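Local coordinates for protein putative oxidoreductase (Bacteroides fragilis NCTC 9343, PDB 3FHL) that is a putative oxidoreductase of the Gfo/Idh/MocA family that probably binds a nicotinamide adenine dinucleotide cofactor in its Rossmann domain and acts on an unidentified substrate, at residues E279-Q282 / E283-L286; F13-S16 / G17-H21; N313-E316 / H317-G321; Y177-G180 / S181-I184. One frame throughout, in Å; residues are numbered along the deposited sequence.

Contact 1: residues E279-Q282 / E283-L286; sequences ESEQ and EWGL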
loop_
_atom_site.group_PDB
_atom_site.type_symbol
_atom_site.label_atom_id
_atom_site.label_comp_id
_atom_site.label_asym_id
_atom_site.label_seq_id
_atom_site.Cartn_x
_atom_site.Cartn_y
_atom_site.Cartn_z
ATOM N N GLU C 279 16.293 -6.506 -19.257
ATOM C CA GLU C 279 15.619 -5.223 -19.108
ATOM C C GLU C 279 16.592 -4.092 -19.371
ATOM O O GLU C 279 17.801 -4.241 -19.179
ATOM C CB GLU C 279 15.065 -5.065 -17.687
ATOM C CG GLU C 279 14.010 -6.078 -17.302
ATOM C CD GLU C 279 13.508 -5.886 -15.885
ATOM O OE1 GLU C 279 14.330 -5.929 -14.932
ATOM O OE2 GLU C 279 12.284 -5.720 -15.732
ATOM N N SER C 280 16.050 -2.953 -19.794
ATOM C CA SER C 280 16.841 -1.746 -19.998
ATOM C C SER C 280 17.143 -1.074 -18.664
ATOM O O SER C 280 16.553 -1.422 -17.633
ATOM C CB SER C 280 16.089 -0.773 -20.900
ATOM O OG SER C 280 14.893 -0.331 -20.279
ATOM N N GLU C 281 18.053 -0.101 -18.692
ATOM C CA GLU C 281 18.408 0.679 -17.499
ATOM C C GLU C 281 17.195 1.403 -16.884
ATOM O O GLU C 281 17.075 1.506 -15.657
ATOM C CB GLU C 281 19.564 1.647 -17.815
ATOM C CG GLU C 281 19.595 2.942 -16.981
ATOM C CD GLU C 281 20.988 3.347 -16.511
ATOM O OE1 GLU C 281 21.973 2.651 -16.847
ATOM O OE2 GLU C 281 21.090 4.368 -15.794
ATOM N N GLN C 282 16.299 1.861 -17.756
ATOM C CA GLN C 282 15.050 2.521 -17.391
ATOM C C GLN C 282 14.093 1.572 -16.653
ATOM O O GLN C 282 13.404 1.985 -15.716
ATOM C CB GLN C 282 14.399 3.057 -18.670
ATOM C CG GLN C 282 13.172 3.933 -18.493
ATOM C CD GLN C 282 12.728 4.577 -19.809
ATOM O OE1 GLN C 282 11.589 4.400 -20.250
ATOM N NE2 GLN C 282 13.637 5.318 -20.446
ATOM N N GLU C 283 14.073 0.306 -17.068
ATOM C CA GLU C 283 13.210 -0.705 -16.472
ATOM C C GLU C 283 13.782 -1.248 -15.171
ATOM O O GLU C 283 13.025 -1.672 -14.302
ATOM C CB GLU C 283 12.937 -1.845 -17.458
ATOM C CG GLU C 283 12.009 -1.429 -18.591
ATOM C CD GLU C 283 12.119 -2.287 -19.844
ATOM O OE1 GLU C 283 11.248 -2.128 -20.734
ATOM O OE2 GLU C 283 13.057 -3.106 -19.955
ATOM N N TRP C 284 15.104 -1.211 -15.018
ATOM C CA TRP C 284 15.739 -1.691 -13.781
ATOM C C TRP C 284 15.230 -0.940 -12.560
ATOM O O TRP C 284 14.820 0.212 -12.659
ATOM C CB TRP C 284 17.262 -1.542 -13.825
ATOM C CG TRP C 284 17.990 -2.447 -14.795
ATOM C CD1 TRP C 284 17.540 -3.617 -15.340
ATOM C CD2 TRP C 284 19.315 -2.248 -15.306
ATOM N NE1 TRP C 284 18.500 -4.150 -16.177
ATOM C CE2 TRP C 284 19.599 -3.333 -16.169
ATOM C CE3 TRP C 284 20.296 -1.260 -15.110
ATOM C CZ2 TRP C 284 20.826 -3.458 -16.840
ATOM C CZ3 TRP C 284 21.512 -1.376 -15.790
ATOM C CH2 TRP C 284 21.762 -2.471 -16.643
ATOM N N GLY C 285 15.280 -1.596 -11.411
ATOM C CA GLY C 285 14.875 -0.978 -10.157
ATOM C C GLY C 285 15.945 -0.073 -9.611
ATOM O O GLY C 285 17.108 -0.187 -9.986
ATOM N N LEU C 286 15.538 0.839 -8.734
ATOM C CA LEU C 286 16.451 1.740 -8.060
ATOM C C LEU C 286 16.938 1.136 -6.743
ATOM O O LEU C 286 16.142 0.787 -5.861
ATOM C CB LEU C 286 15.753 3.081 -7.777
ATOM C CG LEU C 286 16.618 4.171 -7.138
ATOM C CD1 LEU C 286 17.684 4.649 -8.131
ATOM C CD2 LEU C 286 15.759 5.341 -6.694
HETATM O O HOH W 1 18.146 -6.950 -17.283
#
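Ser280 and Glu283 grip each other by backbone and side chain round a single tight turn. OE2 of Glu283 takes the backbone N-H of Ser280 at 3.0 Å (N to OE2) over a nearly straight path of 167°, the N-H coming from above the carboxylate plane. The return bond, from Glu283 N to Ser280 OG, is weak. With its CG anti to the carbonyl carbon (chi1 -72°) and the chain extended beyond, Glu283 reaches back along the turn to place OE2 there. Ser280 O closes the turn, accepting the N-H of Trp284 at 3.0 Å (N to O) in the carbonyl plane and that of Glu283 weakly. The same oxygen lies 3.3 Å above one face of the Trp284 indole, offset toward the rim. On this face Glu281 CA makes a CH-pi contact, 4.0 Å from the centroid of the six-membered ring. This is the dense part. Looser is the flank where the exposed Glu281 and Gln282 touch the rest of the turn mainly through CB. At the other end, a water in the ring plane accepts hydrogen bonds from Glu279 N (2.7 Å to the water oxygen) and Trp284 NE1. Glu279 OE2 and Glu283 OE2 are 5.0 Å apart, a like-charge pair probably eased by salt bridges to Lys255 and Lys260 respectively. Lys299 binds the carbonyls of Glu281 and Trp284, tying the turn to strand 294-299. The chain leaves through Gly285 into strand 286-291, at whose start Leu286 pairs by backbone with Val254 of strand 252-255 and packs on Glu239 of the second subunit.

Contact 2: residues F13-S16 / G17-H21; sequences FGMS and GQVFH
From Gly14, the N-cap of helix 15-27, the backbone winds into its first turns, in which Gln18 N bonds Gly14 O at 3.0 Å, Phe20 N bonds Ser16 O at 2.9 Å and the Val19 N-H is weakly shared between Met15 O and Ser16 O; the helix has a wider pi-type turn at 17-21. Gln18 reaches back over the start of the helix: its CG sits over the centre of one face of the Phe13 ring, a CH-pi contact of 3.6 Å to the centroid. The amide lies almost parallel to that ring, 12° between planes, and NE2 donates to Phe13 O at 2.9 Å. Gln18 thus binds the residue just before the N-cap by backbone carbonyl and ring together. This glycine-containing turn follows strand 6-10 and opens the first beta-alpha-beta unit of the Rossmann fold, where relatives hold the dinucleotide. On another flank of the helix, Met15, bent at chi2 and chi3, lays SD beside Val19 CG2, 3.8 Å away, and makes an oblique Met-aromatic contact with Phe20, 4.0 Å from SD to CE2. Helix 261-266 packs on Met15, Val19 and Phe20. His21 bonds Tyr311 through ND1 and Glu95 through NE2, and its ring meets that of Tyr122.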
loop_
_atom_site.group_PDB
_atom_site.type_symbol
_atom_site.label_atom_id
_atom_site.label_comp_id
_atom_site.label_asym_id
_atom_site.label_seq_id
_atom_site.Cartn_x
_atom_site.Cartn_y
_atom_site.Cartn_z
ATOM N N PHE C 13 -2.562 -26.891 -27.846
ATOM C CA PHE C 13 -1.853 -25.838 -28.560
ATOM C C PHE C 13 -2.705 -24.559 -28.649
ATOM O O PHE C 13 -2.735 -23.878 -29.680
ATOM C CB PHE C 13 -1.399 -26.329 -29.940
ATOM C CG PHE C 13 -0.208 -25.587 -30.497
ATOM C CD1 PHE C 13 1.039 -25.673 -29.880
ATOM C CD2 PHE C 13 -0.330 -24.830 -31.664
ATOM C CE1 PHE C 13 2.149 -25.002 -30.407
ATOM C CE2 PHE C 13 0.765 -24.148 -32.195
ATOM C CZ PHE C 13 2.011 -24.239 -31.565
ATOM N N GLY C 14 -3.382 -24.229 -27.546
ATOM C CA GLY C 14 -4.041 -22.931 -27.395
ATOM C C GLY C 14 -2.997 -21.892 -27.016
ATOM O O GLY C 14 -1.796 -22.125 -27.214
ATOM N N MET C 15 -3.435 -20.752 -26.473
ATOM C CA MET C 15 -2.512 -19.661 -26.134
ATOM C C MET C 15 -1.378 -20.121 -25.214
ATOM O O MET C 15 -0.211 -19.893 -25.526
ATOM C CB MET C 15 -3.240 -18.457 -25.508
ATOM C CG MET C 15 -2.316 -17.271 -25.088
ATOM S SD MET C 15 -1.369 -17.413 -23.521
ATOM C CE MET C 15 -2.642 -17.808 -22.324
ATOM N N SER C 16 -1.730 -20.746 -24.090
ATOM C CA SER C 16 -0.730 -21.196 -23.118
ATOM C C SER C 16 0.314 -22.112 -23.762
ATOM O O SER C 16 1.507 -21.972 -23.491
ATOM C CB SER C 16 -1.390 -21.892 -21.934
ATOM O OG SER C 16 -1.900 -23.159 -22.305
ATOM N N GLY C 17 -0.148 -23.027 -24.615
ATOM C CA GLY C 17 0.724 -23.918 -25.385
ATOM C C GLY C 17 1.700 -23.167 -26.259
ATOM O O GLY C 17 2.893 -23.440 -26.235
ATOM N N GLN C 18 1.192 -22.182 -26.997
ATOM C CA GLN C 18 2.001 -21.424 -27.933
ATOM C C GLN C 18 2.913 -20.398 -27.281
ATOM O O GLN C 18 3.880 -19.966 -27.894
ATOM C CB GLN C 18 1.102 -20.705 -28.939
ATOM C CG GLN C 18 0.264 -21.628 -29.779
ATOM C CD GLN C 18 -0.647 -20.893 -30.739
ATOM O OE1 GLN C 18 -0.214 -19.984 -31.447
ATOM N NE2 GLN C 18 -1.916 -21.295 -30.778
ATOM N N VAL C 19 2.593 -19.987 -26.055
ATOM C CA VAL C 19 3.319 -18.883 -25.399
ATOM C C VAL C 19 4.313 -19.394 -24.358
ATOM O O VAL C 19 5.493 -19.063 -24.405
ATOM C CB VAL C 19 2.321 -17.825 -24.790
ATOM C CG1 VAL C 19 3.028 -16.803 -23.913
ATOM C CG2 VAL C 19 1.592 -17.102 -25.910
ATOM N N PHE C 20 3.838 -20.227 -23.437
ATOM C CA PHE C 20 4.626 -20.590 -22.255
ATOM C C PHE C 20 5.377 -21.918 -22.329
ATOM O O PHE C 20 6.375 -22.105 -21.622
ATOM C CB PHE C 20 3.719 -20.600 -21.012
ATOM C CG PHE C 20 3.153 -19.247 -20.668
ATOM C CD1 PHE C 20 3.987 -18.229 -20.201
ATOM C CD2 PHE C 20 1.799 -18.987 -20.824
ATOM C CE1 PHE C 20 3.476 -16.970 -19.894
ATOM C CE2 PHE C 20 1.276 -17.738 -20.517
ATOM C CZ PHE C 20 2.119 -16.726 -20.050
ATOM N N HIS C 21 4.890 -22.843 -23.154
ATOM C CA HIS C 21 5.387 -24.214 -23.106
ATOM C C HIS C 21 6.173 -24.653 -24.334
ATOM O O HIS C 21 7.369 -24.898 -24.234
ATOM C CB HIS C 21 4.238 -25.169 -22.810
ATOM C CG HIS C 21 3.536 -24.852 -21.535
ATOM N ND1 HIS C 21 4.178 -24.869 -20.314
ATOM C CD2 HIS C 21 2.265 -24.470 -21.290
ATOM C CE1 HIS C 21 3.320 -24.532 -19.368
ATOM N NE2 HIS C 21 2.154 -24.282 -19.935
#

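Contact 3: residues N313-E316 / H317-G321; sequences NIYE and HLCLG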
loop_
_atom_site.group_PDB
_atom_site.type_symbol
_atom_site.label_atom_id
_atom_site.label_comp_id
_atom_site.label_asym_id
_atom_site.label_seq_id
_atom_site.Cartn_x
_atom_site.Cartn_y
_atom_site.Cartn_z
ATOM N N ASN C 313 14.712 -26.582 -14.601
ATOM C CA ASN C 313 14.556 -27.189 -13.287
ATOM C C ASN C 313 13.967 -28.599 -13.333
ATOM O O ASN C 313 14.400 -29.474 -12.581
ATOM C CB ASN C 313 13.732 -26.304 -12.350
ATOM C CG ASN C 313 13.484 -26.969 -11.004
ATOM O OD1 ASN C 313 12.349 -27.268 -10.654
ATOM N ND2 ASN C 313 14.561 -27.241 -10.266
ATOM N N ILE C 314 12.978 -28.805 -14.202
ATOM C CA ILE C 314 12.365 -30.120 -14.364
ATOM C C ILE C 314 13.407 -31.138 -14.825
ATOM O O ILE C 314 13.478 -32.259 -14.283
ATOM C CB ILE C 314 11.162 -30.063 -15.320
ATOM C CG1 ILE C 314 9.993 -29.396 -14.611
ATOM C CG2 ILE C 314 10.753 -31.471 -15.827
ATOM C CD1 ILE C 314 8.783 -29.340 -15.439
ATOM N N TYR C 315 14.240 -30.726 -15.774
ATOM C CA TYR C 315 15.319 -31.569 -16.265
ATOM C C TYR C 315 16.290 -31.938 -15.147
ATOM O O TYR C 315 16.608 -33.113 -14.969
ATOM C CB TYR C 315 16.056 -30.916 -17.441
ATOM C CG TYR C 315 17.441 -31.503 -17.661
ATOM C CD1 TYR C 315 17.607 -32.765 -18.252
ATOM C CD2 TYR C 315 18.580 -30.811 -17.249
ATOM C CE1 TYR C 315 18.879 -33.305 -18.447
ATOM C CE2 TYR C 315 19.849 -31.353 -17.420
ATOM C CZ TYR C 315 19.991 -32.593 -18.017
ATOM O OH TYR C 315 21.254 -33.109 -18.185
ATOM N N GLU C 316 16.742 -30.937 -14.396
ATOM C CA GLU C 316 17.688 -31.149 -13.293
ATOM C C GLU C 316 17.120 -32.035 -12.195
ATOM O O GLU C 316 17.840 -32.790 -11.571
ATOM C CB GLU C 316 18.200 -29.817 -12.742
ATOM C CG GLU C 316 19.116 -29.119 -13.732
ATOM C CD GLU C 316 19.797 -27.890 -13.179
ATOM O OE1 GLU C 316 19.773 -27.677 -11.948
ATOM O OE2 GLU C 316 20.365 -27.135 -14.000
ATOM N N HIS C 317 15.812 -31.971 -12.006
ATOM C CA HIS C 317 15.125 -32.829 -11.071
ATOM C C HIS C 317 15.059 -34.280 -11.543
ATOM O O HIS C 317 15.422 -35.189 -10.797
ATOM C CB HIS C 317 13.711 -32.307 -10.835
ATOM C CG HIS C 317 12.884 -33.190 -9.956
ATOM N ND1 HIS C 317 13.214 -33.453 -8.643
ATOM C CD2 HIS C 317 11.734 -33.859 -10.197
ATOM C CE1 HIS C 317 12.298 -34.246 -8.112
ATOM N NE2 HIS C 317 11.387 -34.504 -9.033
ATOM N N LEU C 318 14.576 -34.478 -12.765
ATOM C CA LEU C 318 14.318 -35.816 -13.305
ATOM C C LEU C 318 15.599 -36.553 -13.711
ATOM O O LEU C 318 15.696 -37.770 -13.558
ATOM C CB LEU C 318 13.374 -35.727 -14.506
ATOM C CG LEU C 318 11.912 -35.350 -14.267
ATOM C CD1 LEU C 318 11.240 -35.188 -15.603
ATOM C CD2 LEU C 318 11.173 -36.371 -13.397
ATOM N N CYS C 319 16.577 -35.807 -14.219
ATOM C CA CYS C 319 17.800 -36.392 -14.746
ATOM C C CYS C 319 19.020 -36.269 -13.839
ATOM O O CYS C 319 19.932 -37.084 -13.947
ATOM C CB CYS C 319 18.108 -35.817 -16.122
ATOM S SG CYS C 319 16.841 -36.181 -17.341
ATOM N N LEU C 320 19.050 -35.265 -12.956
ATOM C CA LEU C 320 20.211 -35.058 -12.084
ATOM C C LEU C 320 19.897 -35.101 -10.587
ATOM O O LEU C 320 20.751 -34.760 -9.762
ATOM C CB LEU C 320 20.951 -33.759 -12.434
ATOM C CG LEU C 320 21.432 -33.526 -13.871
ATOM C CD1 LEU C 320 21.998 -32.117 -14.024
ATOM C CD2 LEU C 320 22.471 -34.555 -14.284
ATOM N N GLY C 321 18.677 -35.517 -10.249
ATOM C CA GLY C 321 18.229 -35.656 -8.852
ATOM C C GLY C 321 18.140 -34.386 -8.008
ATOM O O GLY C 321 18.121 -34.458 -6.780
#
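The last turns of helix 309-320, which lies against the Rossmann sheet, bring Tyr315 together with Cys319 and Leu320. Cys319 meets the tyrosine ring twice: its CB is 3.5 Å from Tyr315 CE1, and SG, 4.6 Å from the ring centroid, approaches obliquely in a sulfur-aromatic contact. Tyr315 carries its CG anti to the backbone N (chi1 160°), which sends the ring outward with a lean toward the C-terminal end, beside Cys319. Across the ring from CE1, but on the same side of its plane, Leu320 CD1 comes within 4.1 Å of Tyr315 CE2, and the same methyl brushes Glu316 CG. Underneath runs the backbone ladder: His317 N to Asn313 O at 2.9 Å, Leu318 N to Ile314 O at 2.9 Å, and Cys319 N to Tyr315 O at 2.8 Å. The next rung, Leu320 N to Glu316 O, is weak; Gly321 then leaves helical geometry with a phi of 64°. Beyond the helix, Asn313 OD1 accepts the N-H of Glu325 and His317 ND1 bonds Gln322 O, so both side chains fasten the loop that follows. Tyr315 stacks on His30 and touches Ile6 and Phe31, while Ile314 reaches Val93. Successive i to i+4 bonds that give way to a glycine in left-handed conformation are typical of an alpha-helix C-terminus, here packed against strands 6-10, 31-37 and 91-95 of the parallel sheet.

Contact 4: residues Y177-G180 / S181-I184; sequences YNLG and SHLI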
loop_
_atom_site.group_PDB
_atom_site.type_symbol
_atom_site.label_atom_id
_atom_site.label_comp_id
_atom_site.label_asym_id
_atom_site.label_seq_id
_atom_site.Cartn_x
_atom_site.Cartn_y
_atom_site.Cartn_z
ATOM N N TYR C 177 -7.625 -14.234 -7.032
ATOM C CA TYR C 177 -7.247 -15.512 -7.644
ATOM C C TYR C 177 -6.267 -15.312 -8.795
ATOM O O TYR C 177 -5.185 -15.883 -8.774
ATOM C CB TYR C 177 -8.467 -16.291 -8.142
ATOM C CG TYR C 177 -9.065 -17.239 -7.127
ATOM C CD1 TYR C 177 -10.265 -16.925 -6.479
ATOM C CD2 TYR C 177 -8.444 -18.453 -6.819
ATOM C CE1 TYR C 177 -10.835 -17.794 -5.542
ATOM C CE2 TYR C 177 -9.004 -19.334 -5.878
ATOM C CZ TYR C 177 -10.201 -18.991 -5.243
ATOM O OH TYR C 177 -10.772 -19.838 -4.316
ATOM N N ASN C 178 -6.637 -14.483 -9.776
ATOM C CA ASN C 178 -5.850 -14.344 -10.997
ATOM C C ASN C 178 -4.434 -13.791 -10.804
ATOM O O ASN C 178 -3.479 -14.370 -11.312
ATOM C CB ASN C 178 -6.622 -13.544 -12.049
ATOM C CG ASN C 178 -7.798 -14.322 -12.629
ATOM O OD1 ASN C 178 -7.713 -15.533 -12.857
ATOM N ND2 ASN C 178 -8.901 -13.625 -12.876
ATOM N N LEU C 179 -4.298 -12.686 -10.071
ATOM C CA LEU C 179 -2.984 -12.082 -9.864
ATOM C C LEU C 179 -2.436 -12.350 -8.483
ATOM O O LEU C 179 -1.227 -12.432 -8.300
ATOM C CB LEU C 179 -3.010 -10.569 -10.120
ATOM C CG LEU C 179 -3.258 -10.145 -11.573
ATOM C CD1 LEU C 179 -3.144 -8.644 -11.677
ATOM C CD2 LEU C 179 -2.274 -10.822 -12.509
ATOM N N GLY C 180 -3.328 -12.465 -7.510
ATOM C CA GLY C 180 -2.917 -12.739 -6.143
ATOM C C GLY C 180 -2.193 -14.058 -5.985
ATOM O O GLY C 180 -1.248 -14.136 -5.198
ATOM N N SER C 181 -2.625 -15.086 -6.725
ATOM C CA SER C 181 -1.927 -16.378 -6.734
ATOM C C SER C 181 -0.434 -16.198 -7.013
ATOM O O SER C 181 0.389 -16.705 -6.262
ATOM C CB SER C 181 -2.545 -17.364 -7.736
ATOM O OG SER C 181 -2.548 -16.819 -9.050
ATOM N N HIS C 182 -0.091 -15.425 -8.044
ATOM C CA HIS C 182 1.320 -15.181 -8.374
ATOM C C HIS C 182 2.093 -14.487 -7.251
ATOM O O HIS C 182 3.229 -14.853 -6.963
ATOM C CB HIS C 182 1.464 -14.347 -9.658
ATOM C CG HIS C 182 0.870 -14.983 -10.873
ATOM N ND1 HIS C 182 1.437 -16.070 -11.499
ATOM C CD2 HIS C 182 -0.219 -14.652 -11.607
ATOM C CE1 HIS C 182 0.710 -16.397 -12.550
ATOM N NE2 HIS C 182 -0.299 -15.549 -12.640
ATOM N N LEU C 183 1.477 -13.488 -6.621
ATOM C CA LEU C 183 2.155 -12.686 -5.596
ATOM C C LEU C 183 2.331 -13.457 -4.307
ATOM O O LEU C 183 3.356 -13.326 -3.642
ATOM C CB LEU C 183 1.379 -11.382 -5.305
ATOM C CG LEU C 183 1.132 -10.450 -6.507
ATOM C CD1 LEU C 183 0.568 -9.129 -6.047
ATOM C CD2 LEU C 183 2.427 -10.200 -7.312
ATOM N N ILE C 184 1.289 -14.189 -3.923
ATOM C CA ILE C 184 1.328 -15.039 -2.741
ATOM C C ILE C 184 2.375 -16.150 -2.904
ATOM O O ILE C 184 3.178 -16.376 -2.001
ATOM C CB ILE C 184 -0.055 -15.659 -2.431
ATOM C CG1 ILE C 184 -1.054 -14.575 -1.997
ATOM C CG2 ILE C 184 0.088 -16.668 -1.312
ATOM C CD1 ILE C 184 -2.519 -14.938 -2.186
HETATM O O HOH W 2 -2.407 -14.887 -14.466
#
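Ser181 OG donates to Tyr177 O at 2.8 Å, almost in line with the carbonyl bond (169°), and the backbone N of Ser181 adds a weak bond to the same oxygen. The hydroxyl stands between its own backbone N and carbonyl carbon (chi1 57°), a position that turns it back to the carbonyl of the preceding turn. One residue on, the His182 ring brings CD2 to 3.3 Å from Asn178 O, and Leu179 O lies at the ring edge, near its plane. A water in the plane of the imidazole bonds His182 NE2 at 2.9 Å and Asn178 O weakly. Asn178 and His182 probably correspond to the Asp-x3-His type motif that lines the active-site cleft in relatives; the run between them links the short helix 175-178 to helix 180-191. Helix 180-191 starts with a firm bond from Ile184 N to Gly180 O, 2.8 Å and 170° at the hydrogen, and a weak one from Leu183 N to Leu179 O. Ile184 folds CG1 and CD1 alongside that Gly180 carbonyl. Outside this shell, Lys96 bonds Ser181 OG and, with Arg125, touches His182; helix 328-347 backs Tyr177, Ser181 and Ile184, and Phe153 of strand 146-154 packs on Leu179 and Leu183.

Contacts 2 and 4 lie on the two domains that probably flank the active-site cleft, with centres 20 Å apart and nearest atoms about 8 Å. The adjacent residues Glu95 and Lys96, at the end of strand 91-95, bridge them, one reaching each contact. Contact 3 also comes within about 8 Å of contact 2 at the nearest atoms, though centres are 23 Å apart; its helix, 309-320, reaches contact 2 through Tyr311. Contact 1 stands apart on the surface, its centre 24 Å from that of contact 4 and 32 Å from that of contact 3, next to strand 286-291 of the mixed sheet, where Leu286 touches Glu239 of the second subunit.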